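Local coordinates for DNA translocase coupling protein (Clostridium perfringens, PDB 6O1W) that probably binds ATP and DNA as an FtsK/SpoIIIE-family motor that couples DNA to the conjugative transfer of plasmid pCW3, at residues 159-164 with 180-185; 184-189 with 250-255; 191-196 with 257-262; 197-202 with 270-275. All blocks are in the same frame, centred on the assembly; numbering follows the deposited sequence.

Followed from the N terminus, the chain first closes a short loop at contact 1, where strand 159-163 pairs with the edge strand 179-182. Helix 185-209 begins directly after that strand, and its successive turns supply the first segments of contacts 2, 3 and 4. The second segments come in the same order, two from helix 247-266 and one from the start of strand 272-278, so these three contacts cross one another and none nests inside another. Contact 1 precedes contacts 3 and 4 in series and shares Glu184 and Val185 with contact 2. Together they lay two helices alongside each other and fasten helix 185-209 to the mixed sheet of the P-loop NTPase domain.

Contact 1 of 4, residues 159-164 with 180-185. With BGC (beta-D-glucopyranose), chain E.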
loop_
_atom_site.group_PDB
_atom_site.type_symbol
_atom_site.label_atom_id
_atom_site.label_comp_id
_atom_site.label_asym_id
_atom_site.label_seq_id
_atom_site.Cartn_x
_atom_site.Cartn_y
_atom_site.Cartn_z
ATOM N N ILE A 159 -19.396 -1.801 -10.177
ATOM C CA ILE A 159 -19.202 -1.204 -11.504
ATOM C C ILE A 159 -17.748 -0.700 -11.473
ATOM O O ILE A 159 -17.347 -0.082 -10.487
ATOM C CB ILE A 159 -20.186 0.004 -11.765
ATOM C CG1 ILE A 159 -21.638 -0.484 -11.875
ATOM C CG2 ILE A 159 -19.801 0.795 -13.037
ATOM C CD1 ILE A 159 -22.704 0.634 -11.668
ATOM N N ALA A 160 -17.014 -0.848 -12.579
ATOM C CA ALA A 160 -15.626 -0.415 -12.627
ATOM C C ALA A 160 -15.278 0.530 -13.733
ATOM O O ALA A 160 -15.750 0.385 -14.855
ATOM C CB ALA A 160 -14.720 -1.638 -12.696
ATOM N N TYR A 161 -14.371 1.463 -13.425
ATOM C CA TYR A 161 -13.814 2.429 -14.362
ATOM C C TYR A 161 -12.307 2.386 -14.181
ATOM O O TYR A 161 -11.812 2.414 -13.051
ATOM C CB TYR A 161 -14.358 3.839 -14.143
ATOM C CG TYR A 161 -15.824 3.950 -14.472
ATOM C CD1 TYR A 161 -16.261 4.033 -15.793
ATOM C CD2 TYR A 161 -16.775 4.014 -13.467
ATOM C CE1 TYR A 161 -17.615 4.178 -16.095
ATOM C CE2 TYR A 161 -18.130 4.083 -13.759
ATOM C CZ TYR A 161 -18.548 4.165 -15.075
ATOM O OH TYR A 161 -19.892 4.217 -15.331
HETATM N N MSE A 162 -11.577 2.246 -15.287
HETATM C CA MSE A 162 -10.127 2.115 -15.186
HETATM C C MSE A 162 -9.472 3.165 -16.021
HETATM O O MSE A 162 -9.887 3.398 -17.157
HETATM C CB MSE A 162 -9.699 0.705 -15.583
HETATM C CG MSE A 162 -10.169 -0.352 -14.598
HETATM SE SE MSE A 162 -10.711 -2.001 -15.505
HETATM C CE MSE A 162 -12.402 -1.480 -16.263
ATOM N N VAL A 163 -8.491 3.851 -15.438
ATOM C CA VAL A 163 -7.797 4.946 -16.109
ATOM C C VAL A 163 -6.342 4.584 -16.357
ATOM O O VAL A 163 -5.599 4.317 -15.401
ATOM C CB VAL A 163 -7.924 6.279 -15.309
ATOM C CG1 VAL A 163 -7.170 7.418 -16.008
ATOM C CG2 VAL A 163 -9.386 6.650 -15.094
ATOM N N ASP A 164 -5.927 4.622 -17.640
ATOM C CA ASP A 164 -4.536 4.371 -18.025
ATOM C C ASP A 164 -4.201 5.107 -19.291
ATOM O O ASP A 164 -4.578 4.651 -20.355
ATOM C CB ASP A 164 -4.255 2.858 -18.166
ATOM C CG ASP A 164 -2.894 2.477 -18.770
ATOM O OD1 ASP A 164 -1.931 3.277 -18.649
ATOM O OD2 ASP A 164 -2.799 1.393 -19.351
ATOM N N GLN A 180 -15.184 -0.045 -18.185
ATOM C CA GLN A 180 -14.729 0.939 -19.156
ATOM C C GLN A 180 -13.290 1.321 -18.853
ATOM O O GLN A 180 -12.964 1.677 -17.707
ATOM C CB GLN A 180 -15.596 2.176 -19.019
ATOM C CG GLN A 180 -16.112 2.770 -20.305
ATOM C CD GLN A 180 -16.997 3.939 -19.944
ATOM O OE1 GLN A 180 -18.190 3.777 -19.636
ATOM N NE2 GLN A 180 -16.422 5.136 -19.926
ATOM N N VAL A 181 -12.454 1.287 -19.889
ATOM C CA VAL A 181 -11.046 1.686 -19.818
ATOM C C VAL A 181 -10.924 3.043 -20.506
ATOM O O VAL A 181 -11.268 3.165 -21.667
ATOM C CB VAL A 181 -10.058 0.629 -20.416
ATOM C CG1 VAL A 181 -8.595 1.070 -20.230
ATOM C CG2 VAL A 181 -10.286 -0.762 -19.813
ATOM N N ILE A 182 -10.443 4.055 -19.768
ATOM C CA ILE A 182 -10.216 5.424 -20.224
ATOM C C ILE A 182 -8.712 5.546 -20.473
ATOM O O ILE A 182 -7.922 5.352 -19.549
ATOM C CB ILE A 182 -10.766 6.418 -19.169
ATOM C CG1 ILE A 182 -12.321 6.489 -19.204
ATOM C CG2 ILE A 182 -10.165 7.803 -19.335
ATOM C CD1 ILE A 182 -13.088 5.259 -18.618
ATOM N N THR A 183 -8.328 5.855 -21.721
ATOM C CA THR A 183 -6.934 5.896 -22.163
ATOM C C THR A 183 -6.382 7.289 -22.532
ATOM O O THR A 183 -5.207 7.398 -22.913
ATOM C CB THR A 183 -6.744 4.942 -23.360
ATOM O OG1 THR A 183 -7.471 5.471 -24.456
ATOM C CG2 THR A 183 -7.196 3.528 -23.075
ATOM N N GLU A 184 -7.222 8.324 -22.500
ATOM C CA GLU A 184 -6.767 9.670 -22.859
ATOM C C GLU A 184 -7.476 10.714 -22.002
ATOM O O GLU A 184 -8.510 10.423 -21.422
ATOM C CB GLU A 184 -6.866 9.924 -24.398
ATOM C CG GLU A 184 -8.103 10.666 -24.904
ATOM C CD GLU A 184 -9.403 9.900 -25.041
ATOM O OE1 GLU A 184 -9.372 8.650 -25.089
ATOM O OE2 GLU A 184 -10.460 10.563 -25.134
ATOM N N VAL A 185 -6.900 11.915 -21.927
ATOM C CA VAL A 185 -7.337 13.033 -21.098
ATOM C C VAL A 185 -8.772 13.531 -21.434
ATOM O O VAL A 185 -9.496 13.899 -20.504
ATOM C CB VAL A 185 -6.277 14.176 -21.093
ATOM C CG1 VAL A 185 -6.204 14.929 -22.434
ATOM C CG2 VAL A 185 -6.496 15.124 -19.925
HETATM C C2 BGC E . -21.930 6.099 -18.157
HETATM C C3 BGC E . -22.267 7.370 -18.927
HETATM C C4 BGC E . -21.128 8.374 -18.798
HETATM C C5 BGC E . -19.813 7.736 -19.240
HETATM C C6 BGC E . -18.617 8.630 -19.007
HETATM C C1 BGC E . -20.601 5.541 -18.660
HETATM O O1 BGC E . -20.277 4.383 -17.969
HETATM O O2 BGC E . -22.967 5.137 -18.316
HETATM O O3 BGC E . -23.486 7.924 -18.447
HETATM O O4 BGC E . -21.377 9.528 -19.591
HETATM O O5 BGC E . -19.580 6.527 -18.496
HETATM O O6 BGC E . -17.414 7.975 -19.380
#
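Two adjacent parallel strands, 159-163 and the edge strand 179-182, form this margin of the mixed sheet in the P-loop NTPase fold of the FtsK/SpoIIIE family; their axes run 22° apart. Backbone hydrogen bonds set the register. Met162 lies opposite Val181 and bonds to the residues on either side of Val181: Met162 N donates to Gln180 O at 2.8 Å, and Met162 O accepts from Ile182 N at 2.7 Å, almost straight. Asp164 N then reaches Ile182 O along the C=O axis, whereas the first bond, Gln180 N to Ala160 O at 3.4 Å, is weak. CA-H...O contacts, such as Thr183 CA to Asp164 O, fill in between. Apolar contacts divide by face. Tyr161, Val163 and Ile182 point to the side taken by helix 185-209, where Tyr161 and Val163 meet Leu191. Selenomethionine Met162, bent at chi2 and chi3, turns its CE to Val181 CG2 at 4.2 Å on the other side, toward helix 142-155. Tyr161 and Gln180 form part of a glucose site. Their side chains run side by side, ring and amide planes 86° apart, and glucose O1 sits at the edge of the Tyr161 ring, in its plane, 2.7 Å from Tyr161 OH.

Contact 2 of 4, residues 184-189 with 250-255; sequences EVDAAE and RAKLVR
Lys252 and Glu189 point at each other's helices and cross at about a right angle, each with CG anti to its backbone N. Lys252 runs between two acids. Lys252 NZ donates to Asp186 OD1 at 2.8 Å, from above the carboxylate plane, and lies 3.4 Å from Glu189 OE1 in a longer salt bridge. A water accepting from Lys252 NZ also donates to Asp186 O. Arg255, bent at chi2 and chi3, meets the extended Glu189 side-on: Arg255 NH2 reaches the syn lone pair of Glu189 OE1 at 2.8 Å, and NE reaches OE2 at 2.9 Å. The two planes are 37° apart, so OE2 is met from above its carboxylate although both oxygens stay near the guanidinium plane. The four charges thus form one salt-bridge network. Beneath it, Val185 CG2 touches Leu253 CD2 at 3.7 Å, those side chains also crossing at about a right angle. The axes of the short helix segments run 33° apart and approach to 10.1 Å, joining the first turn of helix 185-209, which follows strand 179-182, to helix 247-266, while Phe165 packs on Val185 and Ala188.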
loop_
_atom_site.group_PDB
_atom_site.type_symbol
_atom_site.label_atom_id
_atom_site.label_comp_id
_atom_site.label_asym_id
_atom_site.label_seq_id
_atom_site.Cartn_x
_atom_site.Cartn_y
_atom_site.Cartn_z
ATOM N N GLU A 184 -7.222 8.324 -22.500
ATOM C CA GLU A 184 -6.767 9.670 -22.859
ATOM C C GLU A 184 -7.476 10.714 -22.002
ATOM O O GLU A 184 -8.510 10.423 -21.422
ATOM C CB GLU A 184 -6.866 9.924 -24.398
ATOM C CG GLU A 184 -8.103 10.666 -24.904
ATOM C CD GLU A 184 -9.403 9.900 -25.041
ATOM O OE1 GLU A 184 -9.372 8.650 -25.089
ATOM O OE2 GLU A 184 -10.460 10.563 -25.134
ATOM N N VAL A 185 -6.900 11.915 -21.927
ATOM C CA VAL A 185 -7.337 13.033 -21.098
ATOM C C VAL A 185 -8.772 13.531 -21.434
ATOM O O VAL A 185 -9.496 13.899 -20.504
ATOM C CB VAL A 185 -6.277 14.176 -21.093
ATOM C CG1 VAL A 185 -6.204 14.929 -22.434
ATOM C CG2 VAL A 185 -6.496 15.124 -19.925
ATOM N N ASP A 186 -9.199 13.476 -22.718
ATOM C CA ASP A 186 -10.555 13.884 -23.103
ATOM C C ASP A 186 -11.588 12.949 -22.478
ATOM O O ASP A 186 -12.545 13.413 -21.847
ATOM C CB ASP A 186 -10.717 13.919 -24.647
ATOM C CG ASP A 186 -9.836 14.889 -25.408
ATOM O OD1 ASP A 186 -9.415 15.894 -24.816
ATOM O OD2 ASP A 186 -9.596 14.654 -26.611
ATOM N N ALA A 187 -11.383 11.625 -22.621
ATOM C CA ALA A 187 -12.264 10.621 -22.020
ATOM C C ALA A 187 -12.238 10.728 -20.480
ATOM O O ALA A 187 -13.281 10.554 -19.861
ATOM C CB ALA A 187 -11.856 9.233 -22.457
ATOM N N ALA A 188 -11.083 11.083 -19.871
ATOM C CA ALA A 188 -10.964 11.253 -18.403
ATOM C C ALA A 188 -11.749 12.467 -17.918
ATOM O O ALA A 188 -12.335 12.375 -16.848
ATOM C CB ALA A 188 -9.502 11.374 -17.972
ATOM N N GLU A 189 -11.764 13.605 -18.681
ATOM C CA GLU A 189 -12.573 14.770 -18.280
ATOM C C GLU A 189 -14.060 14.374 -18.286
ATOM O O GLU A 189 -14.747 14.652 -17.315
ATOM C CB GLU A 189 -12.315 16.026 -19.156
ATOM C CG GLU A 189 -13.466 17.030 -19.105
ATOM C CD GLU A 189 -13.274 18.461 -19.578
ATOM O OE1 GLU A 189 -12.441 18.712 -20.478
ATOM O OE2 GLU A 189 -14.004 19.337 -19.063
ATOM N N ARG A 250 -3.386 21.818 -19.689
ATOM C CA ARG A 250 -3.186 22.180 -18.278
ATOM C C ARG A 250 -4.532 22.519 -17.631
ATOM O O ARG A 250 -4.844 21.960 -16.582
ATOM C CB ARG A 250 -2.187 23.350 -18.136
ATOM C CG ARG A 250 -1.610 23.499 -16.737
ATOM C CD ARG A 250 -0.672 24.695 -16.629
ATOM N NE ARG A 250 0.399 24.433 -15.667
ATOM C CZ ARG A 250 1.596 23.949 -15.987
ATOM N NH1 ARG A 250 1.899 23.685 -17.255
ATOM N NH2 ARG A 250 2.505 23.731 -15.043
ATOM N N ALA A 251 -5.347 23.377 -18.293
ATOM C CA ALA A 251 -6.677 23.774 -17.813
ATOM C C ALA A 251 -7.602 22.548 -17.671
ATOM O O ALA A 251 -8.348 22.437 -16.688
ATOM C CB ALA A 251 -7.285 24.805 -18.750
ATOM N N LYS A 252 -7.510 21.616 -18.632
ATOM C CA LYS A 252 -8.241 20.354 -18.631
ATOM C C LYS A 252 -7.829 19.514 -17.391
ATOM O O LYS A 252 -8.706 19.041 -16.666
ATOM C CB LYS A 252 -7.937 19.609 -19.928
ATOM C CG LYS A 252 -8.791 18.401 -20.168
ATOM C CD LYS A 252 -8.824 18.139 -21.648
ATOM C CE LYS A 252 -9.992 17.266 -21.961
ATOM N NZ LYS A 252 -10.690 17.716 -23.187
ATOM N N LEU A 253 -6.511 19.379 -17.129
ATOM C CA LEU A 253 -5.983 18.653 -15.948
ATOM C C LEU A 253 -6.395 19.326 -14.627
ATOM O O LEU A 253 -6.676 18.635 -13.658
ATOM C CB LEU A 253 -4.452 18.469 -16.011
ATOM C CG LEU A 253 -3.910 17.506 -17.098
ATOM C CD1 LEU A 253 -2.400 17.386 -17.020
ATOM C CD2 LEU A 253 -4.538 16.131 -17.005
ATOM N N VAL A 254 -6.422 20.675 -14.603
ATOM C CA VAL A 254 -6.866 21.478 -13.455
ATOM C C VAL A 254 -8.338 21.145 -13.187
ATOM O O VAL A 254 -8.696 20.906 -12.044
ATOM C CB VAL A 254 -6.620 23.008 -13.660
ATOM C CG1 VAL A 254 -7.342 23.854 -12.603
ATOM C CG2 VAL A 254 -5.127 23.323 -13.669
ATOM N N ARG A 255 -9.167 21.089 -14.238
ATOM C CA ARG A 255 -10.597 20.774 -14.145
ATOM C C ARG A 255 -10.775 19.358 -13.594
ATOM O O ARG A 255 -11.518 19.185 -12.640
ATOM C CB ARG A 255 -11.246 20.926 -15.526
ATOM C CG ARG A 255 -12.642 21.536 -15.525
ATOM C CD ARG A 255 -12.886 22.407 -16.756
ATOM N NE ARG A 255 -12.661 21.690 -18.013
ATOM C CZ ARG A 255 -11.957 22.160 -19.041
ATOM N NH1 ARG A 255 -11.423 23.371 -18.990
ATOM N NH2 ARG A 255 -11.788 21.421 -20.128
HETATM O O HOH W 1 -13.008 16.126 -23.032
#

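Contact 3 of 4, residues 191-196 with 257-262. With BGC (beta-D-glucopyranose), chain E.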
loop_
_atom_site.group_PDB
_atom_site.type_symbol
_atom_site.label_atom_id
_atom_site.label_comp_id
_atom_site.label_asym_id
_atom_site.label_seq_id
_atom_site.Cartn_x
_atom_site.Cartn_y
_atom_site.Cartn_z
ATOM N N LEU A 191 -15.268 11.352 -17.907
ATOM C CA LEU A 191 -15.461 10.376 -16.827
ATOM C C LEU A 191 -15.590 11.042 -15.480
ATOM O O LEU A 191 -16.533 10.745 -14.760
ATOM C CB LEU A 191 -14.324 9.333 -16.768
ATOM C CG LEU A 191 -14.326 8.419 -15.502
ATOM C CD1 LEU A 191 -15.565 7.527 -15.480
ATOM C CD2 LEU A 191 -13.009 7.595 -15.382
ATOM N N PHE A 192 -14.653 11.925 -15.138
ATOM C CA PHE A 192 -14.636 12.563 -13.816
ATOM C C PHE A 192 -15.778 13.568 -13.604
ATOM O O PHE A 192 -16.226 13.729 -12.470
ATOM C CB PHE A 192 -13.261 13.168 -13.495
ATOM C CG PHE A 192 -12.312 12.071 -13.077
ATOM C CD1 PHE A 192 -12.425 11.469 -11.822
ATOM C CD2 PHE A 192 -11.330 11.610 -13.946
ATOM C CE1 PHE A 192 -11.550 10.451 -11.433
ATOM C CE2 PHE A 192 -10.467 10.562 -13.567
ATOM C CZ PHE A 192 -10.593 9.979 -12.321
ATOM N N LYS A 193 -16.241 14.214 -14.677
ATOM C CA LYS A 193 -17.404 15.104 -14.609
ATOM C C LYS A 193 -18.669 14.226 -14.370
ATOM O O LYS A 193 -19.493 14.562 -13.544
ATOM C CB LYS A 193 -17.514 15.954 -15.891
ATOM C CG LYS A 193 -18.776 16.817 -15.982
ATOM C CD LYS A 193 -18.853 17.818 -14.854
ATOM C CE LYS A 193 -19.868 18.887 -15.164
ATOM N NZ LYS A 193 -20.714 19.211 -13.984
ATOM N N TYR A 194 -18.754 13.064 -15.013
ATOM C CA TYR A 194 -19.842 12.123 -14.778
ATOM C C TYR A 194 -19.858 11.625 -13.304
ATOM O O TYR A 194 -20.928 11.577 -12.688
ATOM C CB TYR A 194 -19.731 10.921 -15.735
ATOM C CG TYR A 194 -20.578 9.751 -15.276
ATOM C CD1 TYR A 194 -21.972 9.791 -15.374
ATOM C CD2 TYR A 194 -19.999 8.636 -14.683
ATOM C CE1 TYR A 194 -22.760 8.732 -14.914
ATOM C CE2 TYR A 194 -20.774 7.567 -14.233
ATOM C CZ TYR A 194 -22.154 7.634 -14.318
ATOM O OH TYR A 194 -22.916 6.607 -13.822
ATOM N N LEU A 195 -18.689 11.184 -12.774
ATOM C CA LEU A 195 -18.552 10.643 -11.417
ATOM C C LEU A 195 -18.879 11.675 -10.352
ATOM O O LEU A 195 -19.514 11.336 -9.360
ATOM C CB LEU A 195 -17.142 10.084 -11.194
ATOM C CG LEU A 195 -16.709 8.848 -11.977
ATOM C CD1 LEU A 195 -15.198 8.638 -11.827
ATOM C CD2 LEU A 195 -17.487 7.596 -11.530
ATOM N N VAL A 196 -18.476 12.936 -10.569
ATOM C CA VAL A 196 -18.785 14.053 -9.661
ATOM C C VAL A 196 -20.313 14.341 -9.645
ATOM O O VAL A 196 -20.878 14.595 -8.581
ATOM C CB VAL A 196 -17.895 15.279 -10.004
ATOM C CG1 VAL A 196 -18.611 16.609 -9.817
ATOM C CG2 VAL A 196 -16.634 15.240 -9.183
ATOM N N GLU A 257 -8.529 17.644 -11.761
ATOM C CA GLU A 257 -8.042 17.657 -10.369
ATOM C C GLU A 257 -9.161 18.178 -9.431
ATOM O O GLU A 257 -9.343 17.635 -8.333
ATOM C CB GLU A 257 -6.764 18.499 -10.241
ATOM C CG GLU A 257 -6.355 18.818 -8.809
ATOM C CD GLU A 257 -5.119 19.681 -8.626
ATOM O OE1 GLU A 257 -4.814 20.504 -9.522
ATOM O OE2 GLU A 257 -4.466 19.545 -7.568
ATOM N N GLY A 258 -9.905 19.194 -9.898
ATOM C CA GLY A 258 -11.036 19.763 -9.183
ATOM C C GLY A 258 -12.110 18.705 -8.987
ATOM O O GLY A 258 -12.693 18.606 -7.893
ATOM N N TYR A 259 -12.324 17.847 -10.023
ATOM C CA TYR A 259 -13.302 16.763 -9.931
ATOM C C TYR A 259 -12.839 15.635 -9.000
ATOM O O TYR A 259 -13.646 15.127 -8.226
ATOM C CB TYR A 259 -13.691 16.196 -11.301
ATOM C CG TYR A 259 -14.234 17.174 -12.323
ATOM C CD1 TYR A 259 -15.075 18.220 -11.941
ATOM C CD2 TYR A 259 -14.018 16.978 -13.682
ATOM C CE1 TYR A 259 -15.640 19.075 -12.888
ATOM C CE2 TYR A 259 -14.564 17.833 -14.632
ATOM C CZ TYR A 259 -15.369 18.883 -14.233
ATOM O OH TYR A 259 -15.904 19.716 -15.186
ATOM N N THR A 260 -11.552 15.256 -9.068
ATOM C CA THR A 260 -10.948 14.196 -8.244
ATOM C C THR A 260 -10.981 14.565 -6.768
ATOM O O THR A 260 -11.362 13.723 -5.950
ATOM C CB THR A 260 -9.533 13.843 -8.740
ATOM O OG1 THR A 260 -9.637 13.415 -10.094
ATOM C CG2 THR A 260 -8.901 12.702 -7.949
ATOM N N SER A 261 -10.629 15.828 -6.445
ATOM C CA SER A 261 -10.611 16.395 -5.098
ATOM C C SER A 261 -11.981 16.367 -4.478
ATOM O O SER A 261 -12.110 15.906 -3.350
ATOM C CB SER A 261 -10.096 17.837 -5.121
ATOM O OG SER A 261 -8.719 17.836 -5.450
ATOM N N THR A 262 -13.007 16.845 -5.220
ATOM C CA THR A 262 -14.423 16.867 -4.808
ATOM C C THR A 262 -14.892 15.425 -4.570
ATOM O O THR A 262 -15.561 15.147 -3.564
ATOM C CB THR A 262 -15.270 17.580 -5.879
ATOM O OG1 THR A 262 -14.783 18.907 -6.010
ATOM C CG2 THR A 262 -16.774 17.605 -5.554
HETATM C C2 BGC E . -21.930 6.099 -18.157
HETATM C C3 BGC E . -22.267 7.370 -18.927
HETATM C C4 BGC E . -21.128 8.374 -18.798
HETATM C C5 BGC E . -19.813 7.736 -19.240
HETATM C C6 BGC E . -18.617 8.630 -19.007
HETATM C C1 BGC E . -20.601 5.541 -18.660
HETATM O O1 BGC E . -20.277 4.383 -17.969
HETATM O O2 BGC E . -22.967 5.137 -18.316
HETATM O O3 BGC E . -23.486 7.924 -18.447
HETATM O O4 BGC E . -21.377 9.528 -19.591
HETATM O O5 BGC E . -19.580 6.527 -18.496
HETATM O O6 BGC E . -17.414 7.975 -19.380
#
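Tyr259 holds CG anti to its carbonyl carbon (chi1 -56°), which sends the ring across to helix 191-196, while Lys193 has CG anti to its backbone N and bends at chi2, so that its chain crosses the tyrosine obliquely. Lys193 CA stands over one face of the Tyr259 ring, 4.1 Å from the centroid and 19° off the normal, a CH-pi contact; further out, Lys193 CD meets Tyr259 OH at 3.5 Å. Lys193 NZ forms a salt bridge with Asp197, one turn further along the same helix. At the base of the ring, Tyr259 CB touches Phe192 CB at 3.8 Å and Val196 CG2 at 3.7 Å. That Val196 methyl, CG2, also presses against Tyr259 O at 3.1 Å, a tight approach. Thr260 OG1, bonded to Ile256 O, lies over a rim of the Phe192 ring at 3.8 Å from CE1, with Leu191 CD2 over the opposite face. The axes of the short helix segments run 32° apart and approach to 9.1 Å. Phe192 and Leu195 extend the packing to strand 229-233, and one face of the Tyr194 ring lies against glucose C4, beside Tyr161 of strand 159-163.

Contact 4 of 4, residues 197-202 with 270-275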
loop_
_atom_site.group_PDB
_atom_site.type_symbol
_atom_site.label_atom_id
_atom_site.label_comp_id
_atom_site.label_asym_id
_atom_site.label_seq_id
_atom_site.Cartn_x
_atom_site.Cartn_y
_atom_site.Cartn_z
ATOM N N ASP A 197 -20.961 14.283 -10.815
ATOM C CA ASP A 197 -22.425 14.441 -10.937
ATOM C C ASP A 197 -23.130 13.220 -10.315
ATOM O O ASP A 197 -24.141 13.402 -9.648
ATOM C CB ASP A 197 -22.836 14.563 -12.417
ATOM C CG ASP A 197 -22.382 15.847 -13.096
ATOM O OD1 ASP A 197 -21.822 16.733 -12.396
ATOM O OD2 ASP A 197 -22.554 15.957 -14.328
ATOM N N GLU A 198 -22.611 11.983 -10.544
ATOM C CA GLU A 198 -23.215 10.774 -9.975
ATOM C C GLU A 198 -23.104 10.827 -8.435
ATOM O O GLU A 198 -24.038 10.441 -7.744
ATOM C CB GLU A 198 -22.586 9.478 -10.545
ATOM C CG GLU A 198 -23.114 8.191 -9.912
ATOM C CD GLU A 198 -24.566 7.817 -10.187
ATOM O OE1 GLU A 198 -25.104 8.265 -11.223
ATOM O OE2 GLU A 198 -25.162 7.059 -9.381
ATOM N N ASN A 199 -21.977 11.331 -7.925
ATOM C CA ASN A 199 -21.772 11.514 -6.500
ATOM C C ASN A 199 -22.802 12.525 -5.951
ATOM O O ASN A 199 -23.435 12.254 -4.931
ATOM C CB ASN A 199 -20.347 12.004 -6.203
ATOM C CG ASN A 199 -20.089 11.988 -4.714
ATOM O OD1 ASN A 199 -20.025 10.948 -4.098
ATOM N ND2 ASN A 199 -20.004 13.120 -4.091
ATOM N N ALA A 200 -22.989 13.658 -6.649
ATOM C CA ALA A 200 -23.947 14.719 -6.251
ATOM C C ALA A 200 -25.380 14.173 -6.210
ATOM O O ALA A 200 -26.068 14.421 -5.237
ATOM C CB ALA A 200 -23.836 15.955 -7.172
ATOM N N LYS A 201 -25.773 13.337 -7.185
ATOM C CA LYS A 201 -27.095 12.684 -7.234
ATOM C C LYS A 201 -27.311 11.706 -6.056
ATOM O O LYS A 201 -28.395 11.677 -5.474
ATOM C CB LYS A 201 -27.327 11.982 -8.577
ATOM C CG LYS A 201 -27.439 12.965 -9.752
ATOM C CD LYS A 201 -27.306 12.299 -11.129
ATOM C CE LYS A 201 -28.637 11.915 -11.723
ATOM N NZ LYS A 201 -28.478 11.105 -12.955
ATOM N N ARG A 202 -26.250 10.988 -5.660
ATOM C CA ARG A 202 -26.266 10.036 -4.546
ATOM C C ARG A 202 -26.361 10.750 -3.215
ATOM O O ARG A 202 -27.166 10.335 -2.385
ATOM C CB ARG A 202 -25.045 9.119 -4.596
ATOM C CG ARG A 202 -25.131 8.116 -5.741
ATOM C CD ARG A 202 -23.994 7.098 -5.719
ATOM N NE ARG A 202 -24.156 6.178 -6.843
ATOM C CZ ARG A 202 -23.643 4.960 -6.919
ATOM N NH1 ARG A 202 -22.883 4.486 -5.936
ATOM N NH2 ARG A 202 -23.861 4.215 -7.987
ATOM N N THR A 270 -21.413 7.484 -0.428
ATOM C CA THR A 270 -22.050 7.238 -1.734
ATOM C C THR A 270 -21.576 5.970 -2.485
ATOM O O THR A 270 -22.134 5.638 -3.534
ATOM C CB THR A 270 -21.896 8.471 -2.606
ATOM O OG1 THR A 270 -20.515 8.681 -2.818
ATOM C CG2 THR A 270 -22.532 9.734 -1.988
ATOM N N GLY A 271 -20.582 5.261 -1.956
ATOM C CA GLY A 271 -20.135 4.035 -2.602
ATOM C C GLY A 271 -19.408 4.275 -3.915
ATOM O O GLY A 271 -19.536 3.485 -4.843
ATOM N N ILE A 272 -18.636 5.357 -4.005
ATOM C CA ILE A 272 -17.756 5.633 -5.134
ATOM C C ILE A 272 -16.334 5.630 -4.537
ATOM O O ILE A 272 -15.987 6.525 -3.747
ATOM C CB ILE A 272 -18.090 6.930 -5.911
ATOM C CG1 ILE A 272 -19.596 6.994 -6.312
ATOM C CG2 ILE A 272 -17.135 7.100 -7.117
ATOM C CD1 ILE A 272 -20.053 8.166 -7.093
ATOM N N ASN A 273 -15.515 4.631 -4.925
ATOM C CA ASN A 273 -14.181 4.418 -4.378
ATOM C C ASN A 273 -13.033 4.615 -5.360
ATOM O O ASN A 273 -13.045 4.086 -6.471
ATOM C CB ASN A 273 -14.098 3.024 -3.736
ATOM C CG ASN A 273 -15.287 2.724 -2.852
ATOM O OD1 ASN A 273 -16.133 1.924 -3.191
ATOM N ND2 ASN A 273 -15.390 3.372 -1.712
ATOM N N LEU A 274 -12.037 5.393 -4.932
ATOM C CA LEU A 274 -10.829 5.667 -5.728
ATOM C C LEU A 274 -9.686 4.767 -5.277
ATOM O O LEU A 274 -9.398 4.731 -4.079
ATOM C CB LEU A 274 -10.414 7.146 -5.592
ATOM C CG LEU A 274 -11.376 8.153 -6.197
ATOM C CD1 LEU A 274 -11.103 9.559 -5.677
ATOM C CD2 LEU A 274 -11.337 8.120 -7.715
ATOM N N CYS A 275 -9.073 4.031 -6.217
ATOM C CA CYS A 275 -7.906 3.165 -5.993
ATOM C C CYS A 275 -6.828 3.735 -6.871
ATOM O O CYS A 275 -6.890 3.605 -8.105
ATOM C CB CYS A 275 -8.190 1.699 -6.327
ATOM S SG CYS A 275 -9.375 0.900 -5.214
#
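Arg202 leaves helix 197-202 pointing at the turn that precedes strand 272-275, and its CB rests against Thr270 CG2 at 3.7 Å. From CG to NE the chain is extended, carrying CD past Thr270 O. The head group turns back to its own helix in a salt bridge, Arg202 NE donating to the anti lone pair of Glu198 OE2 at 2.9 Å, one turn earlier; NH2 adds a weak bond to the same oxygen and hydrogen-bonds to Lys227 O. Arg202 NH1 goes forward to Thr270 O at 2.8 Å, with an N-H...O angle of 164° and the acceptor exactly in the guanidinium plane. These bonds from three nitrogens would fix the rotation of the group. Beside it, Thr270 OG1 donates to Asn199 OD1 at 2.6 Å, nearly along the C=O axis, as the two side chains cross at about a right angle. Ile272 CD1 packs on Asn199 CB at 4.0 Å. The contact lies in buried surroundings, away from the ATP site, and joins a flanking helix to the start of a core parallel strand, the layered alpha/beta arrangement of P-loop NTPases.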